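Local coordinates for tartronate semialdehyde reductase (Salmonella typhimurium, PDB 1VPD), which probably reduces tartronate semialdehyde to D-glycerate with NADH or NADPH, the last step of galactarate breakdown to D-glycerate, at residues L176-Q179 and V180-L184; P234-R237 and I238-I242; A257-P260 and L261-A264. One frame throughout, in Å; residues are numbered along the deposited sequence.

Interaction 1 of 3, residues L176-Q179 and V180-L184; sequences LANQ and VIVAL
The flat amide of Q179 meets V182 at its oxygen end, where OE1 lies 4.0 Å from the V182 methyl CG2, the two side chains running side by side. Its nitrogen end turns to the D244 carboxylate, and OE1 also takes a hydrogen bond from a bound L(+)-tartaric acid, which probably came from the crystallisation liquor but marks a pocket, and a weak one from K175, the predicted catalytic lysine. The residues form rather more than two turns inside the long helix 170-198 of the 3-hydroxyisobutyrate dehydrogenase-like fold, a good example of regular i to i+4 bonding from which one side chain reaches a ligand-occupied pocket. CG of Q179 sits beside the backbone N (chi1 -70°) and the chain folds again at chi2, which keeps the amide close to its own helix. Four i to i+4 backbone bonds tie the two segments. V182 N reaches N178 O at 2.9 Å, whereas A183 N approaches Q179 O at 3.1 Å from 37° out of the carbonyl plane; that same oxygen also accepts a hydrogen bond from H241 NE2, so two donors grip it. V180 packs a methyl against the backbone, its CG2 3.3 Å from L176 O. V182 does likewise, with CG2 resting 3.3 Å from N178 O.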
loop_
_atom_site.group_PDB
_atom_site.type_symbol
_atom_site.label_atom_id
_atom_site.label_comp_id
_atom_site.label_asym_id
_atom_site.label_seq_id
_atom_site.Cartn_x
_atom_site.Cartn_y
_atom_site.Cartn_z
ATOM N N LEU A 176 -6.597 5.466 4.592
ATOM C CA LEU A 176 -7.924 4.848 4.800
ATOM C C LEU A 176 -8.942 5.425 3.823
ATOM O O LEU A 176 -9.666 4.686 3.156
ATOM C CB LEU A 176 -8.418 4.971 6.241
ATOM C CG LEU A 176 -7.536 4.327 7.318
ATOM C CD1 LEU A 176 -8.117 4.579 8.690
ATOM C CD2 LEU A 176 -7.347 2.836 7.058
ATOM N N ALA A 177 -8.987 6.748 3.708
ATOM C CA ALA A 177 -9.845 7.389 2.700
ATOM C C ALA A 177 -9.509 6.887 1.295
ATOM O O ALA A 177 -10.385 6.574 0.491
ATOM C CB ALA A 177 -9.683 8.891 2.775
ATOM N N ASN A 178 -8.216 6.783 0.997
ATOM C CA ASN A 178 -7.753 6.254 -0.279
ATOM C C ASN A 178 -8.291 4.859 -0.555
ATOM O O ASN A 178 -8.777 4.577 -1.647
ATOM C CB ASN A 178 -6.214 6.223 -0.283
ATOM C CG ASN A 178 -5.631 5.923 -1.639
ATOM O OD1 ASN A 178 -5.538 4.741 -2.077
ATOM N ND2 ASN A 178 -5.193 6.962 -2.309
ATOM N N GLN A 179 -8.224 3.998 0.452
ATOM C CA GLN A 179 -8.580 2.598 0.287
ATOM C C GLN A 179 -10.078 2.393 0.224
ATOM O O GLN A 179 -10.534 1.450 -0.395
ATOM C CB GLN A 179 -7.974 1.763 1.415
ATOM C CG GLN A 179 -6.429 1.643 1.328
ATOM C CD GLN A 179 -5.939 1.179 -0.023
ATOM O OE1 GLN A 179 -5.836 1.968 -0.963
ATOM N NE2 GLN A 179 -5.663 -0.118 -0.133
ATOM N N VAL A 180 -10.839 3.280 0.862
ATOM C CA VAL A 180 -12.282 3.332 0.672
ATOM C C VAL A 180 -12.567 3.605 -0.798
ATOM O O VAL A 180 -13.358 2.880 -1.429
ATOM C CB VAL A 180 -12.930 4.424 1.580
ATOM C CG1 VAL A 180 -14.367 4.755 1.134
ATOM C CG2 VAL A 180 -12.895 3.979 3.039
ATOM N N ILE A 181 -11.939 4.629 -1.353
ATOM C CA ILE A 181 -12.189 4.967 -2.754
ATOM C C ILE A 181 -11.769 3.828 -3.690
ATOM O O ILE A 181 -12.496 3.479 -4.611
ATOM C CB ILE A 181 -11.512 6.293 -3.146
ATOM C CG1 ILE A 181 -12.309 7.450 -2.540
ATOM C CG2 ILE A 181 -11.462 6.435 -4.665
ATOM C CD1 ILE A 181 -11.505 8.756 -2.474
ATOM N N VAL A 182 -10.600 3.250 -3.473
ATOM C CA VAL A 182 -10.140 2.211 -4.378
ATOM C C VAL A 182 -11.092 1.013 -4.365
ATOM O O VAL A 182 -11.468 0.501 -5.426
ATOM C CB VAL A 182 -8.693 1.799 -4.076
ATOM C CG1 VAL A 182 -8.279 0.613 -4.937
ATOM C CG2 VAL A 182 -7.735 2.978 -4.328
ATOM N N ALA A 183 -11.479 0.553 -3.175
ATOM C CA ALA A 183 -12.384 -0.586 -3.076
ATOM C C ALA A 183 -13.693 -0.289 -3.778
ATOM O O ALA A 183 -14.176 -1.117 -4.536
ATOM C CB ALA A 183 -12.644 -0.977 -1.651
ATOM N N LEU A 184 -14.269 0.886 -3.514
ATOM C CA LEU A 184 -15.571 1.226 -4.084
ATOM C C LEU A 184 -15.494 1.453 -5.594
ATOM O O LEU A 184 -16.401 1.070 -6.303
ATOM C CB LEU A 184 -16.172 2.437 -3.366
ATOM C CG LEU A 184 -16.516 2.155 -1.894
ATOM C CD1 LEU A 184 -16.981 3.407 -1.188
ATOM C CD2 LEU A 184 -17.597 1.079 -1.794
#

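Interaction 2 of 3, residues P234-R237 and I238-I242; sequences PGFR and IDLHI
F236 presents a ring edge to the face of H241 in an offset edge-to-face pair, centroids 5.5 Å apart and planes at 68°. H241 CG lies in the plane of the phenyl ring, at its edge, 3.7 Å from F236 CE2. With CG anti to the backbone N (chi1 -171°), the phenyl ring swings back over the first helical turn, where CZ also comes within 3.5 Å of L240 CB, the two side chains lying aslant. L240 is thereby held between two flat groups: beyond it the R237 guanidinium offers one face, to which L240 CG stands 3.6 Å above the plane, offset toward the rim, with L240 CD1 at 3.7 Å from NH2. Here helix 238-255 begins, and R237 occupies the N-cap position: its carbonyl oxygen accepts the H241 N-H at 3.2 Å, plus a weak bond from L240 N. The R237 chain bends at chi3, bringing NH1 near D239 without direct contact between the charges. A water bridges the two groups, donating to D239 OD2 at 2.7 Å and accepting a weak bond from R237 NH1. D239 OD1 meanwhile forms a salt bridge with R273 of helix 260-274, while H241 packs on M269 of that helix and on V182 and A183 of helix 170-198. F236 also borders the pocket that holds the tartaric acid.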
loop_
_atom_site.group_PDB
_atom_site.type_symbol
_atom_site.label_atom_id
_atom_site.label_comp_id
_atom_site.label_asym_id
_atom_site.label_seq_id
_atom_site.Cartn_x
_atom_site.Cartn_y
_atom_site.Cartn_z
ATOM N N PRO A 234 -1.902 -10.800 -8.052
ATOM C CA PRO A 234 -1.483 -9.583 -7.339
ATOM C C PRO A 234 -0.171 -9.027 -7.898
ATOM O O PRO A 234 0.702 -9.806 -8.284
ATOM C CB PRO A 234 -1.287 -10.038 -5.893
ATOM C CG PRO A 234 -1.787 -11.387 -5.804
ATOM C CD PRO A 234 -1.963 -11.969 -7.177
ATOM N N GLY A 235 -0.024 -7.716 -7.966
ATOM C CA GLY A 235 -1.063 -6.755 -7.623
ATOM C C GLY A 235 -1.231 -6.616 -6.118
ATOM O O GLY A 235 -0.275 -6.784 -5.344
ATOM N N PHE A 236 -2.461 -6.364 -5.697
ATOM C CA PHE A 236 -2.798 -6.121 -4.293
ATOM C C PHE A 236 -3.836 -7.133 -3.824
ATOM O O PHE A 236 -4.987 -7.103 -4.255
ATOM C CB PHE A 236 -3.332 -4.703 -4.124
ATOM C CG PHE A 236 -3.511 -4.289 -2.675
ATOM C CD1 PHE A 236 -2.416 -4.185 -1.828
ATOM C CD2 PHE A 236 -4.770 -3.971 -2.165
ATOM C CE1 PHE A 236 -2.553 -3.781 -0.517
ATOM C CE2 PHE A 236 -4.916 -3.556 -0.834
ATOM C CZ PHE A 236 -3.824 -3.477 -0.007
ATOM N N ARG A 237 -3.438 -8.026 -2.932
ATOM C CA ARG A 237 -4.305 -9.124 -2.493
ATOM C C ARG A 237 -5.559 -8.630 -1.783
ATOM O O ARG A 237 -5.509 -7.707 -0.957
ATOM C CB ARG A 237 -3.578 -10.043 -1.512
ATOM C CG ARG A 237 -2.401 -10.803 -2.110
ATOM C CD ARG A 237 -1.820 -11.786 -1.137
ATOM N NE ARG A 237 -0.895 -11.164 -0.196
ATOM C CZ ARG A 237 -1.069 -11.082 1.124
ATOM N NH1 ARG A 237 -2.154 -11.561 1.726
ATOM N NH2 ARG A 237 -0.129 -10.505 1.846
ATOM N N ILE A 238 -6.673 -9.291 -2.075
ATOM C CA ILE A 238 -7.926 -9.065 -1.353
ATOM C C ILE A 238 -7.726 -9.117 0.178
ATOM O O ILE A 238 -8.264 -8.268 0.895
ATOM C CB ILE A 238 -8.999 -10.098 -1.793
ATOM C CG1 ILE A 238 -9.553 -9.768 -3.187
ATOM C CG2 ILE A 238 -10.116 -10.212 -0.758
ATOM C CD1 ILE A 238 -10.586 -8.635 -3.196
ATOM N N ASP A 239 -6.914 -10.051 0.676
ATOM C CA ASP A 239 -6.696 -10.148 2.109
ATOM C C ASP A 239 -6.099 -8.876 2.726
ATOM O O ASP A 239 -6.436 -8.534 3.870
ATOM C CB ASP A 239 -5.879 -11.393 2.487
ATOM C CG ASP A 239 -6.694 -12.661 2.452
ATOM O OD1 ASP A 239 -7.953 -12.606 2.532
ATOM O OD2 ASP A 239 -6.145 -13.783 2.343
ATOM N N LEU A 240 -5.213 -8.204 1.994
ATOM C CA LEU A 240 -4.672 -6.923 2.435
ATOM C C LEU A 240 -5.710 -5.800 2.373
ATOM O O LEU A 240 -5.766 -4.970 3.273
ATOM C CB LEU A 240 -3.425 -6.531 1.645
ATOM C CG LEU A 240 -2.242 -7.468 1.865
ATOM C CD1 LEU A 240 -1.128 -7.094 0.881
ATOM C CD2 LEU A 240 -1.757 -7.396 3.296
ATOM N N HIS A 241 -6.550 -5.797 1.343
ATOM C CA HIS A 241 -7.582 -4.780 1.251
ATOM C C HIS A 241 -8.618 -4.965 2.365
ATOM O O HIS A 241 -9.111 -3.971 2.892
ATOM C CB HIS A 241 -8.228 -4.711 -0.139
ATOM C CG HIS A 241 -8.630 -3.322 -0.524
ATOM N ND1 HIS A 241 -8.633 -2.881 -1.828
ATOM C CD2 HIS A 241 -9.052 -2.274 0.231
ATOM C CE1 HIS A 241 -9.028 -1.614 -1.860
ATOM N NE2 HIS A 241 -9.294 -1.223 -0.623
ATOM N N ILE A 242 -8.889 -6.209 2.765
ATOM C CA ILE A 242 -9.746 -6.487 3.910
ATOM C C ILE A 242 -9.200 -5.812 5.170
ATOM O O ILE A 242 -9.948 -5.181 5.916
ATOM C CB ILE A 242 -9.935 -8.025 4.133
ATOM C CG1 ILE A 242 -10.889 -8.583 3.068
ATOM C CG2 ILE A 242 -10.465 -8.305 5.537
ATOM C CD1 ILE A 242 -10.985 -10.108 3.004
HETATM O O HOH W 1 -3.458 -13.837 1.838
#

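Interaction 3 of 3, residues A257-P260 and L261-A264; sequences AQLP and LTAA
L259 and T262 form the close-packed part of this first helical turn. The L259 branch carbon CG and its methyl CD2 both reach T262 CB, CD2 at 3.7 Å, while CD2 lies equally near T262 CG2; the two side chains meet at a slant. L259 takes a first torsion of -119°, away from any staggered position, a twist that brings CG and CD2 across the threonine CB. Behind them the packing continues inward: L259 touches A248, L249 and S252 of helix 238-255, and T262 rests on V180 and L184 of helix 170-198. The outward side is looser. P260 and A264 belong to the exposed surface, and what joins them is backbone, A264 N donating to P260 O at 3.0 Å. One residue earlier, A263 N donates to L259 O at 2.9 Å, and the A263 methyl CB lies 3.3 Å from the same oxygen. L259, at the N-cap position, has no polar side chain with which to cap. P260 suits a first turn, since the N-H it lacks would have no i-4 acceptor there, and it opens helix 260-274, the second arm of an antiparallel helical hairpin with helix 238-255 in the all-helical domain.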
loop_
_atom_site.group_PDB
_atom_site.type_symbol
_atom_site.label_atom_id
_atom_site.label_comp_id
_atom_site.label_asym_id
_atom_site.label_seq_id
_atom_site.Cartn_x
_atom_site.Cartn_y
_atom_site.Cartn_z
ATOM N N ALA A 257 -18.070 8.652 11.868
ATOM C CA ALA A 257 -18.292 8.942 10.463
ATOM C C ALA A 257 -19.377 7.976 9.918
ATOM O O ALA A 257 -20.160 7.407 10.693
ATOM C CB ALA A 257 -16.987 8.882 9.681
ATOM N N GLN A 258 -19.484 7.863 8.607
ATOM C CA GLN A 258 -20.605 7.179 7.964
ATOM C C GLN A 258 -20.067 6.382 6.769
ATOM O O GLN A 258 -19.698 6.950 5.738
ATOM C CB GLN A 258 -21.609 8.246 7.511
ATOM C CG GLN A 258 -22.857 7.733 6.847
ATOM C CD GLN A 258 -23.687 6.772 7.703
ATOM O OE1 GLN A 258 -23.752 6.866 8.970
ATOM N NE2 GLN A 258 -24.350 5.870 7.023
ATOM N N LEU A 259 -20.002 5.059 6.924
ATOM C CA LEU A 259 -19.283 4.203 5.977
ATOM C C LEU A 259 -20.153 3.057 5.414
ATOM O O LEU A 259 -19.722 1.898 5.383
ATOM C CB LEU A 259 -18.000 3.665 6.634
ATOM C CG LEU A 259 -16.703 4.064 5.938
ATOM C CD1 LEU A 259 -16.453 5.581 6.066
ATOM C CD2 LEU A 259 -15.515 3.263 6.460
ATOM N N PRO A 260 -21.341 3.371 4.898
ATOM C CA PRO A 260 -22.231 2.309 4.396
ATOM C C PRO A 260 -21.690 1.520 3.209
ATOM O O PRO A 260 -21.840 0.273 3.171
ATOM C CB PRO A 260 -23.511 3.067 4.012
ATOM C CG PRO A 260 -23.037 4.491 3.725
ATOM C CD PRO A 260 -21.944 4.714 4.749
ATOM N N LEU A 261 -21.098 2.199 2.233
ATOM C CA LEU A 261 -20.665 1.479 1.023
ATOM C C LEU A 261 -19.441 0.609 1.323
ATOM O O LEU A 261 -19.361 -0.530 0.875
ATOM C CB LEU A 261 -20.435 2.430 -0.135
ATOM C CG LEU A 261 -21.664 3.265 -0.509
ATOM C CD1 LEU A 261 -21.279 4.201 -1.644
ATOM C CD2 LEU A 261 -22.874 2.420 -0.919
ATOM N N THR A 262 -18.526 1.130 2.129
ATOM C CA THR A 262 -17.370 0.380 2.602
ATOM C C THR A 262 -17.823 -0.837 3.405
ATOM O O THR A 262 -17.304 -1.946 3.224
ATOM C CB THR A 262 -16.450 1.286 3.459
ATOM O OG1 THR A 262 -15.917 2.359 2.671
ATOM C CG2 THR A 262 -15.263 0.516 3.956
ATOM N N ALA A 263 -18.799 -0.647 4.285
ATOM C CA ALA A 263 -19.327 -1.770 5.066
ATOM C C ALA A 263 -19.875 -2.858 4.141
ATOM O O ALA A 263 -19.630 -4.056 4.363
ATOM C CB ALA A 263 -20.363 -1.314 6.042
ATOM N N ALA A 264 -20.577 -2.459 3.085
ATOM C CA ALA A 264 -21.094 -3.425 2.106
ATOM C C ALA A 264 -19.980 -4.128 1.353
ATOM O O ALA A 264 -20.005 -5.365 1.220
ATOM C CB ALA A 264 -22.051 -2.767 1.129
#

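How the interactions relate
Interaction 1 is the hub. It touches interaction 2 through the hydrogen bond between Q179 O and H241 NE2, 3.0 Å apart, and through packing of Q179 NE2 on F236 CE2 at 3.6 Å. On another side it meets interaction 3, where V180 CG1 lies 3.2 Å from T262 OG1 and L184 CD2 3.6 Å from L261 CB. Interactions 2 and 3 do not touch; their nearest atoms are about 8 Å apart. The Q179 and F236 side chains each come within about 3 Å of the tartaric acid, and that of Q179 is also about 3 Å from that of K175. Interaction 3 stands apart, with the T262 side chain about 12 Å from that of K243, a predicted NAD-binding residue.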